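Local coordinates for N-isopropylammelide isopropylaminohydrolase (Burkholderia multivorans ATCC 17616, PDB 6NBO), which is a zinc-containing member of the amidohydrolase family, built on a TIM-barrel fold, at residues 250-256 with 281-287; 289-293 with 339-343. Residue numbers count along the deposited sequence, not the author numbering.

Interaction 1: 250-256 with 281-287; sequences HAFCLGD and PAAVPVP
The loops after two adjacent strands of a TIM barrel meet here by packing alone, with no hydrogen bond between the two segments. The first leaves its strand at His250 (phi/psi 78/-71), whose imidazole belongs to a zinc site and whose O lies 3.3 Å from Pro287 CD. Ala251, in the left-handed region (57/40), turns the chain and places its O 3.6 Å from the same Pro287 CD. Phe252 follows in helical conformation, its CA 4.8 Å from that of Val286, the closest CA-CA pair. Its ring (chi1 m) receives Val284 CG1 over one face in a CH-pi contact, 4.1 Å from the centroid; Phe252 CE1 meets Pro281 CG at 3.8 Å, and Phe252 CD1 lies 3.4 Å from Pro285 O. A short helical turn begins near Cys253, with Leu254 N bonded to Ala251 O (3.0 Å). Leu254 CB packs on Pro287 CB at 4.0 Å. An ideal CB on Gly255 would fall 2.6 Å from Val286 O, a clash. Asp256 OD1 rests 3.3 Å from Pro285 CG, while its carboxylate is salt-bridged to Arg222. The contact joins loops at the C-terminal ends of parallel strands 246-250 and 275-278, the active-site end of a TIM barrel, with helix 289-295 starting just beyond Pro287.

Interaction 2: 289-293 with 339-343; sequences VLACR and VALEC
Helices 289-295 and 334-342 meet through an apolar patch of valines with a salt bridge beside it. Residues 289-293 and 339-342 are helical, and the closest CA atoms of the two segments, those of Val289 and Ala340, are 8.1 Å apart, so contact depends on the side chains. Val339 (chi1 t) points at the first segment and has the largest area covered of any residue here (66 Å²): its CG1 lies 3.8 Å from Val289 CG1 and 4.3 Å from Leu290 CD2, while its CG2 sits over one face of the Arg293 guanidinium, 3.9 Å from Arg293 CZ. The CA-to-CB bond of Ala340 points sideways to the first segment, and its side chain touches Ala326 of helix 318-328, which also packs on Val289 through Ile325. This is the outer layer of the TIM barrel: helix 289-295 connects strand 275-278 to strand 299-301, and helix 334-342 comes after that last parallel strand. Glu342, extended with chi1 and chi2 both t, aims its carboxylate at the edge of the guanidinium. Arg293, itself t through chi1 to chi3, reaches across the gap, and its NH1 donates a salt-bridged hydrogen bond of 2.6 Å to Glu342 OE1 at an N-H...O angle of 160°. Glu342 OE2 is salt-bridged in turn to Arg350, so one carboxylate serves two arginines. Cys343 (chi1 m) sets its SG 4.3 Å from Val289 CG1, deeper than the charged pair. Cys343 N bonds to Ala340 O at 3.0 Å and only weakly to Val339 O at 3.4 Å, and the backbone of Cys343 is also hydrogen-bonded to Gly301 of strand 299-301.

Overall arrangement
The two contacts illustrate how one barrel can be organised from its metal centre to its helical shell. They follow each other along the chain, with centres about 14 Å apart, and the step between them is short: Pro287, closing interaction 1, packs its CB 4.1 Å from the SG of Cys292, on the helix that opens interaction 2. Interaction 1 is the one next to the metals: it contains His250, whose side chain is about 3 Å from a zinc ion that Asp304 also binds; Asp304 further joins His65, His67 and His218 at a zinc site. Interaction 2 holds no metal ligand, but flanks strand 299-301, the strand that leads toward Asp304.

Interaction 1: 250-256 with 281-287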
# COMPACT_ATOMS: atom_id res chain seq x y z
N HIS A 250 -5.78 8.68 -3.32
CA HIS A 250 -5.39 9.90 -4.03
C HIS A 250 -6.01 11.13 -3.38
O HIS A 250 -5.31 11.91 -2.73
CB HIS A 250 -5.73 9.79 -5.52
CG HIS A 250 -5.10 8.59 -6.17
ND1 HIS A 250 -3.79 8.22 -5.95
CD2 HIS A 250 -5.62 7.65 -7.00
CE1 HIS A 250 -3.52 7.12 -6.63
NE2 HIS A 250 -4.61 6.75 -7.28
N ALA A 251 -7.33 11.31 -3.52
CA ALA A 251 -8.05 12.35 -2.79
C ALA A 251 -7.48 13.74 -3.08
O ALA A 251 -7.37 14.57 -2.18
CB ALA A 251 -8.05 12.07 -1.29
N PHE A 252 -7.11 13.98 -4.35
CA PHE A 252 -6.52 15.25 -4.75
C PHE A 252 -7.37 16.45 -4.34
O PHE A 252 -6.83 17.53 -4.08
CB PHE A 252 -6.31 15.29 -6.27
CG PHE A 252 -5.50 14.15 -6.81
CD1 PHE A 252 -4.42 13.65 -6.10
CD2 PHE A 252 -5.81 13.60 -8.03
CE1 PHE A 252 -3.67 12.59 -6.61
CE2 PHE A 252 -5.08 12.55 -8.55
CZ PHE A 252 -4.00 12.05 -7.84
N CYS A 253 -8.70 16.29 -4.29
CA CYS A 253 -9.54 17.45 -3.99
C CYS A 253 -9.25 18.03 -2.61
O CYS A 253 -9.52 19.21 -2.38
CB CYS A 253 -11.02 17.09 -4.10
SG CYS A 253 -11.62 15.88 -2.89
N LEU A 254 -8.69 17.23 -1.70
CA LEU A 254 -8.33 17.72 -0.38
C LEU A 254 -7.21 18.74 -0.44
O LEU A 254 -7.01 19.49 0.52
CB LEU A 254 -7.95 16.55 0.53
CG LEU A 254 -9.06 15.55 0.89
CD1 LEU A 254 -8.52 14.33 1.67
CD2 LEU A 254 -10.16 16.23 1.70
N GLY A 255 -6.46 18.79 -1.55
CA GLY A 255 -5.53 19.88 -1.77
C GLY A 255 -6.11 21.08 -2.49
O GLY A 255 -5.47 22.14 -2.51
N ASP A 256 -7.31 20.95 -3.07
CA ASP A 256 -7.97 22.06 -3.75
C ASP A 256 -8.84 22.90 -2.82
O ASP A 256 -9.00 24.11 -3.05
CB ASP A 256 -8.88 21.55 -4.87
CG ASP A 256 -8.12 20.86 -5.98
OD1 ASP A 256 -7.06 21.37 -6.40
OD2 ASP A 256 -8.59 19.81 -6.45
N PRO A 281 2.15 12.45 -6.04
CA PRO A 281 2.44 12.92 -7.40
C PRO A 281 2.92 14.37 -7.37
O PRO A 281 2.40 15.20 -6.62
CB PRO A 281 1.08 12.79 -8.11
CG PRO A 281 0.08 12.90 -6.99
CD PRO A 281 0.72 12.18 -5.84
N ALA A 282 3.94 14.66 -8.17
CA ALA A 282 4.60 15.95 -8.09
C ALA A 282 3.90 17.05 -8.89
O ALA A 282 4.31 18.21 -8.77
CB ALA A 282 6.06 15.83 -8.56
N ALA A 283 2.86 16.73 -9.66
CA ALA A 283 2.27 17.69 -10.59
C ALA A 283 0.77 17.91 -10.39
O ALA A 283 0.11 18.46 -11.27
CB ALA A 283 2.53 17.26 -12.04
N VAL A 284 0.21 17.48 -9.26
CA VAL A 284 -1.18 17.77 -8.92
C VAL A 284 -1.27 18.01 -7.43
O VAL A 284 -0.43 17.53 -6.66
CB VAL A 284 -2.12 16.61 -9.35
CG1 VAL A 284 -1.60 15.29 -8.83
CG2 VAL A 284 -3.57 16.81 -8.89
N PRO A 285 -2.22 18.84 -7.00
CA PRO A 285 -2.42 19.02 -5.55
C PRO A 285 -2.67 17.70 -4.84
O PRO A 285 -3.25 16.76 -5.39
CB PRO A 285 -3.64 19.95 -5.47
CG PRO A 285 -3.93 20.41 -6.88
CD PRO A 285 -2.80 19.96 -7.76
N VAL A 286 -2.20 17.63 -3.59
CA VAL A 286 -2.32 16.41 -2.80
C VAL A 286 -2.88 16.78 -1.44
O VAL A 286 -2.79 17.93 -1.00
CB VAL A 286 -0.96 15.69 -2.66
CG1 VAL A 286 -0.47 15.21 -4.02
CG2 VAL A 286 0.06 16.62 -2.03
N PRO A 287 -3.47 15.81 -0.73
CA PRO A 287 -3.77 16.05 0.69
C PRO A 287 -2.48 16.32 1.45
O PRO A 287 -1.47 15.63 1.27
CB PRO A 287 -4.45 14.75 1.14
CG PRO A 287 -4.11 13.74 0.10
CD PRO A 287 -3.92 14.49 -1.18

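Interaction 2: 289-293 with 339-343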
# COMPACT_ATOMS: atom_id res chain seq x y z
N VAL A 289 -0.13 15.84 4.26
CA VAL A 289 0.06 14.80 5.27
C VAL A 289 -0.12 15.37 6.67
O VAL A 289 -0.78 14.76 7.52
CB VAL A 289 1.45 14.15 5.08
CG1 VAL A 289 1.77 13.27 6.26
CG2 VAL A 289 1.46 13.34 3.79
N LEU A 290 0.43 16.57 6.92
CA LEU A 290 0.29 17.15 8.26
C LEU A 290 -1.15 17.57 8.56
O LEU A 290 -1.57 17.51 9.72
CB LEU A 290 1.24 18.34 8.42
CG LEU A 290 2.72 17.91 8.38
CD1 LEU A 290 3.62 19.08 8.69
CD2 LEU A 290 2.97 16.76 9.34
N ALA A 291 -1.91 18.02 7.56
CA ALA A 291 -3.31 18.34 7.82
C ALA A 291 -4.12 17.09 8.16
O ALA A 291 -4.95 17.11 9.08
CB ALA A 291 -3.94 19.07 6.63
N CYS A 292 -3.90 16.00 7.42
CA CYS A 292 -4.53 14.73 7.78
C CYS A 292 -4.17 14.33 9.20
O CYS A 292 -5.04 13.99 10.01
CB CYS A 292 -4.11 13.64 6.79
SG CYS A 292 -4.66 13.97 5.12
N ARG A 293 -2.87 14.36 9.52
CA ARG A 293 -2.40 13.96 10.84
C ARG A 293 -3.05 14.79 11.93
O ARG A 293 -3.52 14.26 12.94
CB ARG A 293 -0.88 14.09 10.88
CG ARG A 293 -0.24 13.73 12.21
CD ARG A 293 1.28 13.97 12.15
NE ARG A 293 1.99 13.31 13.24
CZ ARG A 293 2.29 12.01 13.25
NH1 ARG A 293 1.94 11.23 12.23
NH2 ARG A 293 2.94 11.48 14.29
N VAL A 339 7.53 11.28 10.08
CA VAL A 339 6.11 11.22 9.72
C VAL A 339 5.94 10.60 8.35
O VAL A 339 5.04 9.79 8.12
CB VAL A 339 5.48 12.62 9.78
CG1 VAL A 339 4.09 12.59 9.16
CG2 VAL A 339 5.42 13.11 11.22
N ALA A 340 6.82 10.96 7.40
CA ALA A 340 6.74 10.34 6.09
C ALA A 340 7.04 8.85 6.17
O ALA A 340 6.36 8.04 5.52
CB ALA A 340 7.69 11.04 5.11
N LEU A 341 8.03 8.47 6.98
CA LEU A 341 8.32 7.04 7.15
C LEU A 341 7.14 6.29 7.77
O LEU A 341 6.89 5.13 7.43
CB LEU A 341 9.58 6.87 8.00
CG LEU A 341 10.05 5.44 8.30
CD1 LEU A 341 10.42 4.73 7.00
CD2 LEU A 341 11.24 5.46 9.26
N GLU A 342 6.42 6.95 8.68
CA GLU A 342 5.21 6.33 9.24
C GLU A 342 4.20 5.96 8.15
O GLU A 342 3.48 4.96 8.30
CB GLU A 342 4.58 7.29 10.26
CG GLU A 342 3.41 6.69 11.01
CD GLU A 342 2.80 7.62 12.05
OE1 GLU A 342 2.95 8.86 11.93
OE2 GLU A 342 2.15 7.11 12.98
N CYS A 343 4.14 6.72 7.05
CA CYS A 343 3.22 6.42 5.95
C CYS A 343 3.52 5.10 5.24
O CYS A 343 2.64 4.59 4.54
CB CYS A 343 3.25 7.55 4.91
SG CYS A 343 2.65 9.13 5.55